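Local coordinates for IMC sub-compartment protein ISP3 (Toxoplasma gondii, PDB 4CHJ) that is an inner membrane complex sub-compartment protein that adopts a pleckstrin homology fold and probably takes part in parasite cell division by endodyogeny, at residues 16-22 with 90-94; 28-32 with 135-139; 42-48 with 59-64; 84-90 with 142-148. Numbering follows the deposited sequence.

Contact 1 (16-22 with 90-94)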
loop_
_atom_site.group_PDB
_atom_site.type_symbol
_atom_site.label_atom_id
_atom_site.label_comp_id
_atom_site.label_asym_id
_atom_site.label_seq_id
_atom_site.Cartn_x
_atom_site.Cartn_y
_atom_site.Cartn_z
ATOM N N ILE A 16 -14.146 -8.766 -7.318
ATOM C CA ILE A 16 -14.630 -7.478 -6.917
ATOM C C ILE A 16 -16.097 -7.406 -7.295
ATOM O O ILE A 16 -16.513 -7.927 -8.344
ATOM C CB ILE A 16 -13.813 -6.343 -7.581
ATOM C CG1 ILE A 16 -12.359 -6.383 -7.067
ATOM C CG2 ILE A 16 -14.454 -4.987 -7.309
ATOM C CD1 ILE A 16 -11.310 -6.266 -8.157
ATOM N N GLY A 17 -16.866 -6.745 -6.450
ATOM C CA GLY A 17 -18.287 -6.608 -6.636
ATOM C C GLY A 17 -18.572 -5.659 -7.768
ATOM O O GLY A 17 -17.704 -4.928 -8.214
ATOM N N ARG A 18 -19.805 -5.683 -8.240
ATOM C CA ARG A 18 -20.226 -4.846 -9.344
ATOM C C ARG A 18 -20.018 -3.396 -8.936
ATOM O O ARG A 18 -19.633 -2.562 -9.745
ATOM C CB ARG A 18 -21.695 -5.116 -9.684
ATOM C CG ARG A 18 -22.227 -4.296 -10.856
ATOM C CD ARG A 18 -23.663 -4.644 -11.206
ATOM N NE ARG A 18 -24.579 -4.297 -10.127
ATOM C CZ ARG A 18 -25.081 -3.084 -9.935
ATOM N NH1 ARG A 18 -24.762 -2.094 -10.754
ATOM N NH2 ARG A 18 -25.902 -2.863 -8.922
ATOM N N GLU A 19 -20.249 -3.110 -7.665
ATOM C CA GLU A 19 -20.126 -1.763 -7.129
ATOM C C GLU A 19 -18.708 -1.211 -7.293
ATOM O O GLU A 19 -18.518 -0.010 -7.445
ATOM C CB GLU A 19 -20.528 -1.744 -5.657
ATOM C CG GLU A 19 -19.640 -2.590 -4.764
ATOM C CD GLU A 19 -20.137 -2.645 -3.334
ATOM O OE1 GLU A 19 -20.952 -1.777 -2.956
ATOM O OE2 GLU A 19 -19.722 -3.557 -2.587
ATOM N N GLY A 20 -17.710 -2.081 -7.218
ATOM C CA GLY A 20 -16.339 -1.631 -7.313
ATOM C C GLY A 20 -15.612 -1.747 -5.997
ATOM O O GLY A 20 -16.072 -2.415 -5.084
ATOM N N GLU A 21 -14.446 -1.130 -5.913
ATOM C CA GLU A 21 -13.590 -1.252 -4.708
ATOM C C GLU A 21 -13.655 -0.010 -3.859
ATOM O O GLU A 21 -13.159 0.002 -2.739
ATOM C CB GLU A 21 -12.118 -1.461 -5.101
ATOM C CG GLU A 21 -11.861 -2.666 -5.979
ATOM C CD GLU A 21 -10.382 -2.949 -6.168
ATOM O OE1 GLU A 21 -9.722 -2.288 -7.021
ATOM O OE2 GLU A 21 -9.887 -3.874 -5.505
ATOM N N VAL A 22 -14.097 1.077 -4.474
ATOM C CA VAL A 22 -14.635 2.216 -3.754
ATOM C C VAL A 22 -16.131 1.987 -3.507
ATOM O O VAL A 22 -16.518 1.268 -2.581
ATOM C CB VAL A 22 -14.426 3.542 -4.551
ATOM C CG1 VAL A 22 -12.960 3.707 -4.952
ATOM C CG2 VAL A 22 -15.345 3.607 -5.778
ATOM N N VAL A 90 -7.845 3.216 -0.066
ATOM C CA VAL A 90 -7.167 1.954 -0.242
ATOM C C VAL A 90 -8.068 1.076 -1.087
ATOM O O VAL A 90 -9.257 0.976 -0.829
ATOM C CB VAL A 90 -6.877 1.282 1.109
ATOM C CG1 VAL A 90 -8.161 1.075 1.883
ATOM C CG2 VAL A 90 -6.143 -0.029 0.913
ATOM N N LEU A 91 -7.524 0.468 -2.130
ATOM C CA LEU A 91 -8.347 -0.388 -2.961
ATOM C C LEU A 91 -7.918 -1.833 -2.827
ATOM O O LEU A 91 -6.844 -2.209 -3.264
ATOM C CB LEU A 91 -8.275 0.069 -4.409
ATOM C CG LEU A 91 -8.449 1.576 -4.553
ATOM C CD1 LEU A 91 -7.725 2.099 -5.773
ATOM C CD2 LEU A 91 -9.917 1.947 -4.592
ATOM N N TYR A 92 -8.778 -2.633 -2.211
ATOM C CA TYR A 92 -8.476 -4.027 -1.958
ATOM C C TYR A 92 -9.714 -4.901 -1.821
ATOM O O TYR A 92 -10.036 -5.347 -0.733
ATOM C CB TYR A 92 -7.614 -4.143 -0.709
ATOM C CG TYR A 92 -6.862 -5.433 -0.618
ATOM C CD1 TYR A 92 -5.714 -5.639 -1.356
ATOM C CD2 TYR A 92 -7.304 -6.452 0.202
ATOM C CE1 TYR A 92 -5.021 -6.824 -1.279
ATOM C CE2 TYR A 92 -6.615 -7.642 0.287
ATOM C CZ TYR A 92 -5.477 -7.819 -0.458
ATOM O OH TYR A 92 -4.794 -8.997 -0.378
ATOM N N GLY A 93 -10.409 -5.149 -2.918
ATOM C CA GLY A 93 -11.544 -6.047 -2.897
ATOM C C GLY A 93 -12.852 -5.448 -2.420
ATOM O O GLY A 93 -12.929 -4.276 -2.083
ATOM N N SER A 94 -13.882 -6.285 -2.380
ATOM C CA SER A 94 -15.242 -5.865 -2.022
ATOM C C SER A 94 -15.681 -6.568 -0.744
ATOM O O SER A 94 -14.852 -7.105 -0.032
ATOM C CB SER A 94 -16.227 -6.206 -3.157
ATOM O OG SER A 94 -16.184 -5.239 -4.193
HETATM O O HOH W 1 -11.475 -2.037 -1.382
#
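Ser-94 is the polar centre of one half of this surface contact, which attaches the loop following the short strand 14-16 to the end of the sheet's outermost strand 87-91. Its OG accepts a hydrogen bond from Gly-17 N (2.8 Å, N-H...O angle 161°) and donates a weak one to Gly-20 O, 3.0 Å away. Both partners belong to the type I beta turn Gly-17 to Gly-20, closed by Gly-20 N bonding Gly-17 O at 3.0 Å, so a single hydroxyl joins the two ends of the turn. Space there is tight: a CB on Gly-17 would lie 3.1 Å from Ser-94 OG, while Gly-20 and Gly-93 have positive phi (110° and 82°), where a side chain would crowd the preceding carbonyl.

The other half centres on Glu-21. Its OE2 accepts from Gly-93 N at 2.9 Å with a nearly straight angle of 172°, and its OE1 forms a salt bridge with Arg-108 on strand 106-108, the strand whose Met-106 pairs with Ile-16 through the backbone. A water accepts from Tyr-92 N (2.9 Å) and donates to Glu-21 O (3.0 Å) and Gly-93 O (2.8 Å), bridging backbones where strand 87-91 has ended. Apolar contact is slight, Val-22 CG1 meeting Leu-91 CD2 at 3.5 Å.

None of the touching residues is buried; 345 Å² of surface is covered, counting both segments. The chemistry implies attachment by specific polar bonds, satisfying backbone groups that no regular strand pairing between the segments serves.

Contact 2 (28-32 with 135-139)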
loop_
_atom_site.group_PDB
_atom_site.type_symbol
_atom_site.label_atom_id
_atom_site.label_comp_id
_atom_site.label_asym_id
_atom_site.label_seq_id
_atom_site.Cartn_x
_atom_site.Cartn_y
_atom_site.Cartn_z
ATOM N N ILE A 28 -10.208 -8.273 5.834
ATOM C CA ILE A 28 -8.853 -8.328 6.392
ATOM C C ILE A 28 -8.889 -8.852 7.823
ATOM O O ILE A 28 -9.409 -8.204 8.738
ATOM C CB ILE A 28 -8.153 -6.935 6.362
ATOM C CG1 ILE A 28 -8.151 -6.362 4.944
ATOM C CG2 ILE A 28 -6.715 -7.031 6.871
ATOM C CD1 ILE A 28 -7.570 -7.299 3.905
ATOM N N GLN A 29 -8.374 -10.057 7.998
ATOM C CA GLN A 29 -8.066 -10.568 9.313
ATOM C C GLN A 29 -6.607 -10.973 9.308
ATOM O O GLN A 29 -6.241 -12.066 8.857
ATOM C CB GLN A 29 -8.955 -11.763 9.646
ATOM C CG GLN A 29 -9.678 -11.646 10.974
ATOM C CD GLN A 29 -10.755 -12.701 11.133
ATOM O OE1 GLN A 29 -11.165 -13.338 10.158
ATOM N NE2 GLN A 29 -11.219 -12.899 12.366
ATOM N N VAL A 30 -5.762 -10.052 9.732
ATOM C CA VAL A 30 -4.367 -10.346 9.868
ATOM C C VAL A 30 -3.993 -10.250 11.339
ATOM O O VAL A 30 -4.522 -9.402 12.072
ATOM C CB VAL A 30 -3.499 -9.406 9.007
ATOM C CG1 VAL A 30 -3.395 -8.018 9.634
ATOM C CG2 VAL A 30 -2.121 -10.013 8.801
ATOM N N SER A 31 -3.097 -11.140 11.767
ATOM C CA SER A 31 -2.685 -11.200 13.151
ATOM C C SER A 31 -1.934 -9.929 13.497
ATOM O O SER A 31 -1.294 -9.304 12.627
ATOM C CB SER A 31 -1.780 -12.388 13.383
ATOM O OG SER A 31 -0.439 -12.002 13.168
ATOM N N LYS A 32 -2.011 -9.559 14.771
ATOM C CA LYS A 32 -1.263 -8.447 15.328
ATOM C C LYS A 32 0.232 -8.711 15.255
ATOM O O LYS A 32 1.014 -7.809 15.014
ATOM C CB LYS A 32 -1.684 -8.192 16.770
ATOM C CG LYS A 32 -1.233 -6.855 17.330
ATOM C CD LYS A 32 -0.017 -7.019 18.221
ATOM C CE LYS A 32 0.002 -5.997 19.340
ATOM N NZ LYS A 32 1.129 -6.230 20.282
ATOM N N GLN A 135 -1.869 -7.523 3.134
ATOM C CA GLN A 135 -2.969 -7.271 4.045
ATOM C C GLN A 135 -2.552 -6.394 5.222
ATOM O O GLN A 135 -3.356 -5.607 5.714
ATOM C CB GLN A 135 -3.566 -8.591 4.516
ATOM C CG GLN A 135 -4.071 -9.434 3.356
ATOM C CD GLN A 135 -4.983 -10.562 3.784
ATOM O OE1 GLN A 135 -4.919 -11.040 4.916
ATOM N NE2 GLN A 135 -5.809 -11.025 2.856
ATOM N N CYS A 136 -1.278 -6.447 5.596
ATOM C CA CYS A 136 -0.724 -5.496 6.566
ATOM C C CYS A 136 -0.646 -4.085 6.025
ATOM O O CYS A 136 -0.874 -3.111 6.754
ATOM C CB CYS A 136 0.674 -5.927 7.010
ATOM S SG CYS A 136 0.661 -7.416 8.028
ATOM N N PHE A 137 -0.243 -3.948 4.769
ATOM C CA PHE A 137 -0.116 -2.623 4.189
ATOM C C PHE A 137 -1.514 -2.036 4.094
ATOM O O PHE A 137 -1.751 -0.881 4.468
ATOM C CB PHE A 137 0.557 -2.726 2.843
ATOM C CG PHE A 137 0.759 -1.422 2.170
ATOM C CD1 PHE A 137 1.596 -0.481 2.702
ATOM C CD2 PHE A 137 0.111 -1.142 0.971
ATOM C CE1 PHE A 137 1.772 0.735 2.076
ATOM C CE2 PHE A 137 0.303 0.066 0.332
ATOM C CZ PHE A 137 1.139 0.997 0.881
ATOM N N VAL A 138 -2.478 -2.889 3.768
ATOM C CA VAL A 138 -3.876 -2.472 3.758
ATOM C C VAL A 138 -4.321 -1.905 5.142
ATOM O O VAL A 138 -4.956 -0.833 5.228
ATOM C CB VAL A 138 -4.817 -3.622 3.283
ATOM C CG1 VAL A 138 -6.282 -3.239 3.460
ATOM C CG2 VAL A 138 -4.580 -3.949 1.814
ATOM N N SER A 139 -3.943 -2.586 6.216
ATOM C CA SER A 139 -4.333 -2.162 7.564
ATOM C C SER A 139 -3.597 -0.909 7.960
ATOM O O SER A 139 -4.168 -0.026 8.584
ATOM C CB SER A 139 -4.061 -3.267 8.568
ATOM O OG SER A 139 -5.038 -4.276 8.430
#
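Apolar packing carries this contact, in which the segment leading into helix 32-44 lies against one side of helix 131-149, the C-terminal helix of the pleckstrin homology fold. Ile-28 points its CA-CB bond toward the helix and is the most covered residue of the contact (82 Å²): CG1 is 3.9 Å from Val-138 CG1, and CD1 is 4.1 Å from Gln-135 CG. Two residues on, Val-30 also points inward, its CG2 3.9 Å from Cys-136 SG. The intervening Gln-29 points away, as expected of an extended segment.

Polar atoms of the helix are met by van der Waals contact, without hydrogen bonds between the segments. Ile-28 CG2 rests 3.6 Å from Ser-139 OG and 3.8 Å from Gln-135 O; these two oxygens share a weak intrahelical hydrogen bond of 3.5 Å. Ser-31 turns away and serves as N-cap of helix 32-44, its OG bonding Ala-34 N.

The contact thus sits at the junction of both helices: Cys-136 also touches Phe-35 and Trp-38 of helix 32-44, while Val-138 reaches Val-113 on strand 113-117, and Tyr-92 packs on Ile-28, Gln-135 and Val-138.

Contact 3 (42-48 with 59-64)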
loop_
_atom_site.group_PDB
_atom_site.type_symbol
_atom_site.label_atom_id
_atom_site.label_comp_id
_atom_site.label_asym_id
_atom_site.label_seq_id
_atom_site.Cartn_x
_atom_site.Cartn_y
_atom_site.Cartn_z
ATOM N N TYR A 42 9.371 -2.588 7.515
ATOM C CA TYR A 42 9.214 -1.473 6.565
ATOM C C TYR A 42 9.563 -0.123 7.176
ATOM O O TYR A 42 9.960 0.807 6.463
ATOM C CB TYR A 42 7.809 -1.487 5.944
ATOM C CG TYR A 42 7.721 -2.543 4.849
ATOM C CD1 TYR A 42 8.282 -2.311 3.588
ATOM C CD2 TYR A 42 7.208 -3.814 5.111
ATOM C CE1 TYR A 42 8.276 -3.291 2.606
ATOM C CE2 TYR A 42 7.193 -4.801 4.127
ATOM C CZ TYR A 42 7.735 -4.532 2.879
ATOM O OH TYR A 42 7.718 -5.499 1.905
ATOM N N GLU A 43 9.471 -0.026 8.501
ATOM C CA GLU A 43 10.069 1.104 9.218
ATOM C C GLU A 43 11.586 1.089 9.036
ATOM O O GLU A 43 12.219 2.144 8.885
ATOM C CB GLU A 43 9.709 1.052 10.707
ATOM C CG GLU A 43 8.334 1.630 11.019
ATOM C CD GLU A 43 7.954 1.547 12.499
ATOM O OE1 GLU A 43 8.455 0.640 13.209
ATOM O OE2 GLU A 43 7.126 2.383 12.942
ATOM N N ALA A 44 12.159 -0.117 9.011
ATOM C CA ALA A 44 13.574 -0.294 8.677
ATOM C C ALA A 44 13.835 -0.022 7.196
ATOM O O ALA A 44 14.923 0.397 6.813
ATOM C CB ALA A 44 14.028 -1.709 9.034
ATOM N N GLY A 45 12.835 -0.267 6.365
ATOM C CA GLY A 45 13.039 -0.242 4.932
ATOM C C GLY A 45 13.069 -1.649 4.404
ATOM O O GLY A 45 13.912 -2.451 4.788
ATOM N N ASP A 46 12.117 -1.978 3.549
ATOM C CA ASP A 46 12.080 -3.318 2.974
ATOM C C ASP A 46 11.486 -3.267 1.561
ATOM O O ASP A 46 10.943 -2.242 1.137
ATOM C CB ASP A 46 11.307 -4.277 3.899
ATOM C CG ASP A 46 11.517 -5.741 3.548
ATOM O OD1 ASP A 46 12.565 -6.077 2.956
ATOM O OD2 ASP A 46 10.621 -6.559 3.849
ATOM N N THR A 47 11.653 -4.370 0.839
ATOM C CA THR A 47 11.515 -4.418 -0.601
ATOM C C THR A 47 10.055 -4.707 -0.978
ATOM O O THR A 47 9.377 -5.492 -0.296
ATOM C CB THR A 47 12.453 -5.508 -1.186
ATOM O OG1 THR A 47 13.769 -4.963 -1.375
ATOM C CG2 THR A 47 11.940 -6.035 -2.510
ATOM N N MET A 48 9.564 -4.000 -2.007
ATOM C CA MET A 48 8.295 -4.317 -2.671
ATOM C C MET A 48 8.371 -3.889 -4.148
ATOM O O MET A 48 9.451 -3.538 -4.642
ATOM C CB MET A 48 7.142 -3.618 -1.964
ATOM C CG MET A 48 7.527 -2.269 -1.379
ATOM S SD MET A 48 7.870 -1.039 -2.657
ATOM C CE MET A 48 6.219 -0.873 -3.350
ATOM N N GLU A 59 11.144 -2.942 -8.825
ATOM C CA GLU A 59 11.491 -3.265 -7.443
ATOM C C GLU A 59 11.992 -2.030 -6.717
ATOM O O GLU A 59 12.967 -1.417 -7.142
ATOM C CB GLU A 59 12.572 -4.336 -7.406
ATOM C CG GLU A 59 12.456 -5.273 -6.211
ATOM C CD GLU A 59 13.181 -6.595 -6.428
ATOM O OE1 GLU A 59 13.112 -7.149 -7.556
ATOM O OE2 GLU A 59 13.804 -7.093 -5.458
ATOM N N CYS A 60 11.298 -1.659 -5.641
ATOM C CA CYS A 60 11.677 -0.511 -4.803
ATOM C C CYS A 60 11.950 -0.921 -3.360
ATOM O O CYS A 60 11.652 -2.049 -2.939
ATOM C CB CYS A 60 10.556 0.523 -4.769
ATOM S SG CYS A 60 10.201 1.274 -6.346
ATOM N N ASN A 61 12.461 0.041 -2.600
ATOM C CA ASN A 61 12.543 -0.064 -1.160
ATOM C C ASN A 61 11.553 0.901 -0.611
ATOM O O ASN A 61 11.483 2.045 -1.055
ATOM C CB ASN A 61 13.936 0.300 -0.642
ATOM C CG ASN A 61 14.289 -0.437 0.641
ATOM O OD1 ASN A 61 14.569 -1.640 0.621
ATOM N ND2 ASN A 61 14.289 0.283 1.767
ATOM N N LEU A 62 10.776 0.430 0.347
ATOM C CA LEU A 62 9.731 1.221 0.938
ATOM C C LEU A 62 10.090 1.371 2.389
ATOM O O LEU A 62 10.236 0.386 3.092
ATOM C CB LEU A 62 8.389 0.507 0.794
ATOM C CG LEU A 62 7.203 1.138 1.507
ATOM C CD1 LEU A 62 6.967 2.537 0.955
ATOM C CD2 LEU A 62 5.945 0.269 1.373
ATOM N N LYS A 63 10.212 2.613 2.827
ATOM C CA LYS A 63 10.590 2.919 4.165
ATOM C C LYS A 63 9.541 3.817 4.782
ATOM O O LYS A 63 9.261 4.910 4.280
ATOM C CB LYS A 63 11.931 3.614 4.164
ATOM C CG LYS A 63 12.598 3.617 5.513
ATOM C CD LYS A 63 14.109 3.613 5.363
ATOM C CE LYS A 63 14.805 3.812 6.699
ATOM N NZ LYS A 63 14.302 5.022 7.414
ATOM N N ILE A 64 8.959 3.360 5.879
ATOM C CA ILE A 64 7.905 4.109 6.532
ATOM C C ILE A 64 8.499 4.870 7.711
ATOM O O ILE A 64 9.157 4.280 8.572
ATOM C CB ILE A 64 6.749 3.184 6.997
ATOM C CG1 ILE A 64 6.296 2.274 5.837
ATOM C CG2 ILE A 64 5.578 4.014 7.505
ATOM C CD1 ILE A 64 5.083 1.401 6.134
#
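Tyr-42, in the last turn of helix 32-44, already engages the strand: its O accepts from Ile-64 N (2.8 Å, 163°), its CB lies 4.0 Å from Ile-64 CD1, and its OH donates to Thr-47 O at 2.8 Å, tying helix end to following strand. Glu-43 adds a CA-H...O contact to Ile-64 O (CA to O 3.4 Å). Gly-45 ends the helix with phi 105°; a CB there would clash with Asn-61 ND2 at 2.8 Å, and its CA approaches Leu-62 O at 3.4 Å. Antiparallel pairing follows. Asp-46 and Leu-62 form a hydrogen-bonded pair (Asp-46 N to Leu-62 O 3.1 Å, Leu-62 N to Asp-46 O 2.8 Å), with Arg-41 salt-bridged to the Asp-46 carboxylate. Thr-47 and Asn-61 make the non-hydrogen-bonded pair, CA atoms 4.5 Å apart. Met-48 and Cys-60 are hydrogen-bonded again (3.0 Å from Met-48 N to Cys-60 O, 2.8 Å from Cys-60 N to Met-48 O), and Met-48 CG packs 3.6 Å from Leu-62 CB. The pairing belongs to the beta hairpin 46-51/57-65 of the PH-fold sheet: strand 70-75 flanks it beyond 57-65, strand 123-127 beyond 46-51, and Met-48 and Leu-62 both touch Leu-73 and Phe-126.

Contact 4 (84-90 with 142-148)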
loop_
_atom_site.group_PDB
_atom_site.type_symbol
_atom_site.label_atom_id
_atom_site.label_comp_id
_atom_site.label_asym_id
_atom_site.label_seq_id
_atom_site.Cartn_x
_atom_site.Cartn_y
_atom_site.Cartn_z
ATOM N N LEU A 84 1.688 10.509 4.400
ATOM C CA LEU A 84 0.670 9.658 4.998
ATOM C C LEU A 84 -0.639 10.422 5.081
ATOM O O LEU A 84 -1.719 9.856 4.936
ATOM C CB LEU A 84 1.118 9.170 6.371
ATOM C CG LEU A 84 2.429 8.382 6.360
ATOM C CD1 LEU A 84 2.650 7.675 7.685
ATOM C CD2 LEU A 84 2.460 7.392 5.209
ATOM N N ASP A 85 -0.515 11.722 5.297
ATOM C CA ASP A 85 -1.652 12.621 5.357
ATOM C C ASP A 85 -2.349 12.606 4.009
ATOM O O ASP A 85 -3.568 12.693 3.921
ATOM C CB ASP A 85 -1.204 14.042 5.716
ATOM C CG ASP A 85 0.213 14.350 5.258
ATOM O OD1 ASP A 85 1.166 13.777 5.826
ATOM O OD2 ASP A 85 0.373 15.170 4.331
ATOM N N ASP A 86 -1.549 12.520 2.956
ATOM C CA ASP A 86 -2.057 12.513 1.588
ATOM C C ASP A 86 -2.991 11.352 1.235
ATOM O O ASP A 86 -3.910 11.524 0.447
ATOM C CB ASP A 86 -0.914 12.599 0.575
ATOM C CG ASP A 86 -1.311 13.349 -0.679
ATOM O OD1 ASP A 86 -2.312 14.090 -0.637
ATOM O OD2 ASP A 86 -0.623 13.199 -1.707
ATOM N N ILE A 87 -2.771 10.182 1.827
ATOM C CA ILE A 87 -3.493 8.987 1.406
ATOM C C ILE A 87 -4.986 9.177 1.593
ATOM O O ILE A 87 -5.438 9.533 2.669
ATOM C CB ILE A 87 -3.079 7.772 2.254
ATOM C CG1 ILE A 87 -1.563 7.737 2.452
ATOM C CG2 ILE A 87 -3.595 6.484 1.638
ATOM C CD1 ILE A 87 -0.807 7.028 1.353
ATOM N N ALA A 88 -5.753 8.902 0.545
ATOM C CA ALA A 88 -7.193 9.119 0.595
ATOM C C ALA A 88 -8.019 7.842 0.534
ATOM O O ALA A 88 -9.118 7.782 1.074
ATOM C CB ALA A 88 -7.610 10.067 -0.517
ATOM N N ALA A 89 -7.492 6.825 -0.133
ATOM C CA ALA A 89 -8.224 5.580 -0.289
ATOM C C ALA A 89 -7.311 4.374 -0.423
ATOM O O ALA A 89 -6.171 4.489 -0.852
ATOM C CB ALA A 89 -9.159 5.665 -1.483
ATOM N N VAL A 90 -7.845 3.216 -0.066
ATOM C CA VAL A 90 -7.167 1.954 -0.242
ATOM C C VAL A 90 -8.068 1.076 -1.087
ATOM O O VAL A 90 -9.257 0.976 -0.829
ATOM C CB VAL A 90 -6.877 1.282 1.109
ATOM C CG1 VAL A 90 -8.161 1.075 1.883
ATOM C CG2 VAL A 90 -6.143 -0.029 0.913
ATOM N N ASP A 142 -5.256 1.862 6.209
ATOM C CA ASP A 142 -6.560 2.117 6.788
ATOM C C ASP A 142 -6.446 3.029 7.998
ATOM O O ASP A 142 -7.251 3.936 8.172
ATOM C CB ASP A 142 -7.213 0.804 7.203
ATOM C CG ASP A 142 -8.575 0.615 6.589
ATOM O OD1 ASP A 142 -9.477 1.425 6.884
ATOM O OD2 ASP A 142 -8.747 -0.346 5.812
ATOM N N ASP A 143 -5.440 2.790 8.830
ATOM C CA ASP A 143 -5.230 3.615 10.009
ATOM C C ASP A 143 -4.909 5.054 9.638
ATOM O O ASP A 143 -5.410 5.986 10.256
ATOM C CB ASP A 143 -4.104 3.042 10.867
ATOM C CG ASP A 143 -4.449 1.694 11.447
ATOM O OD1 ASP A 143 -5.648 1.412 11.622
ATOM O OD2 ASP A 143 -3.519 0.913 11.726
ATOM N N GLU A 144 -4.076 5.227 8.620
ATOM C CA GLU A 144 -3.652 6.556 8.189
ATOM C C GLU A 144 -4.816 7.334 7.642
ATOM O O GLU A 144 -4.972 8.505 7.925
ATOM C CB GLU A 144 -2.578 6.436 7.127
ATOM C CG GLU A 144 -1.310 5.813 7.664
ATOM C CD GLU A 144 -0.759 6.573 8.869
ATOM O OE1 GLU A 144 -0.983 7.809 8.941
ATOM O OE2 GLU A 144 -0.098 5.935 9.736
ATOM N N ILE A 145 -5.670 6.643 6.910
ATOM C CA ILE A 145 -6.848 7.247 6.301
ATOM C C ILE A 145 -7.862 7.721 7.346
ATOM O O ILE A 145 -8.416 8.808 7.229
ATOM C CB ILE A 145 -7.525 6.242 5.363
ATOM C CG1 ILE A 145 -6.671 6.069 4.113
ATOM C CG2 ILE A 145 -8.938 6.696 5.000
ATOM C CD1 ILE A 145 -7.060 4.877 3.281
ATOM N N LYS A 146 -8.114 6.882 8.346
ATOM C CA LYS A 146 -8.978 7.241 9.459
ATOM C C LYS A 146 -8.435 8.470 10.171
ATOM O O LYS A 146 -9.155 9.453 10.352
ATOM C CB LYS A 146 -9.105 6.068 10.431
ATOM C CG LYS A 146 -10.079 4.993 9.957
ATOM C CD LYS A 146 -9.739 3.594 10.486
ATOM C CE LYS A 146 -10.205 3.380 11.928
ATOM N NZ LYS A 146 -10.533 1.953 12.224
ATOM N N LYS A 147 -7.161 8.413 10.556
ATOM C CA LYS A 147 -6.452 9.583 11.089
ATOM C C LYS A 147 -6.724 10.818 10.257
ATOM O O LYS A 147 -7.130 11.853 10.784
ATOM C CB LYS A 147 -4.949 9.341 11.070
ATOM C CG LYS A 147 -4.347 9.060 12.418
ATOM C CD LYS A 147 -2.844 9.274 12.393
ATOM C CE LYS A 147 -2.117 7.989 12.039
ATOM N NZ LYS A 147 -0.769 8.267 11.467
ATOM N N ASN A 148 -6.474 10.710 8.956
ATOM C CA ASN A 148 -6.517 11.848 8.045
ATOM C C ASN A 148 -7.897 12.471 7.986
ATOM O O ASN A 148 -8.044 13.688 7.923
ATOM C CB ASN A 148 -6.086 11.421 6.644
ATOM C CG ASN A 148 -4.637 10.995 6.586
ATOM O OD1 ASN A 148 -3.897 11.146 7.553
ATOM N ND2 ASN A 148 -4.224 10.461 5.449
#
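Asn-148 ND2 donates twice to the segment entering strand 87-91, to Leu-84 O at 2.6 Å (169°) and to Ile-87 O at 3.2 Å (152°), fixing the C-terminal helix of the pleckstrin homology fold to the edge of its sheet. Leu-84 O also accepts from Ile-87 N at 3.3 Å, so the amide reinforces a turn that is already closed on itself; residues 84-86 have helical phi/psi.

A second polar group stays within the helix: Lys-147 NZ and Glu-144 OE1 form a salt bridge of 2.6 Å, and Glu-144 OE1 lies 3.6 Å from Leu-84 CB. On the other segment, Asp-86 turns away from the helix and bonds Ser-119.

Beyond these bonds the interface is mainly apolar. Strand 87-90 and helix 142-148 approach to 7.8 Å between axes, with 133° between their directions. Ile-145, which has the largest covered area here at 79 Å², fills the space between them: CG1 is 4.0 Å from Ile-87 CG2. Leu-84, also buried, touches Met-71 and Phe-140. Ala-88 and Ala-89 both face Arg-116 in a classic beta bulge and point away from the helix, whereas Val-90 points back toward it, meeting Val-138 and Leu-141 as well. At the end of the Ile-145 side chain, CD1 lies 3.7 Å from Ala-89 C and 4.2 Å from Val-90 CG1.

Contact 1 is a surface contact, its centre about 15 Å from the centre of the chain, whereas contacts 2, 3 and 4 are partly buried, their centres about 11 Å from it. Place and chemistry agree: contact 1 relies on side-chain-to-backbone bonds, a water and little apolar area, contact 2 on packing alone, contact 3 on repeated backbone pairing, and contact 4 on one side-chain amide beside a mainly apolar interface. Helix 131-149 serves contacts 2 and 4, strand 87-91 contacts 1 and 4, which share Val-90. Tyr-92 of contact 1 packs on Ile-28 and Val-138 of contact 2, and Val-138 CG1 meets Val-90 CG2 at 4.1 Å. Contact 3 joins contact 2 through Phe-137 and Leu-62.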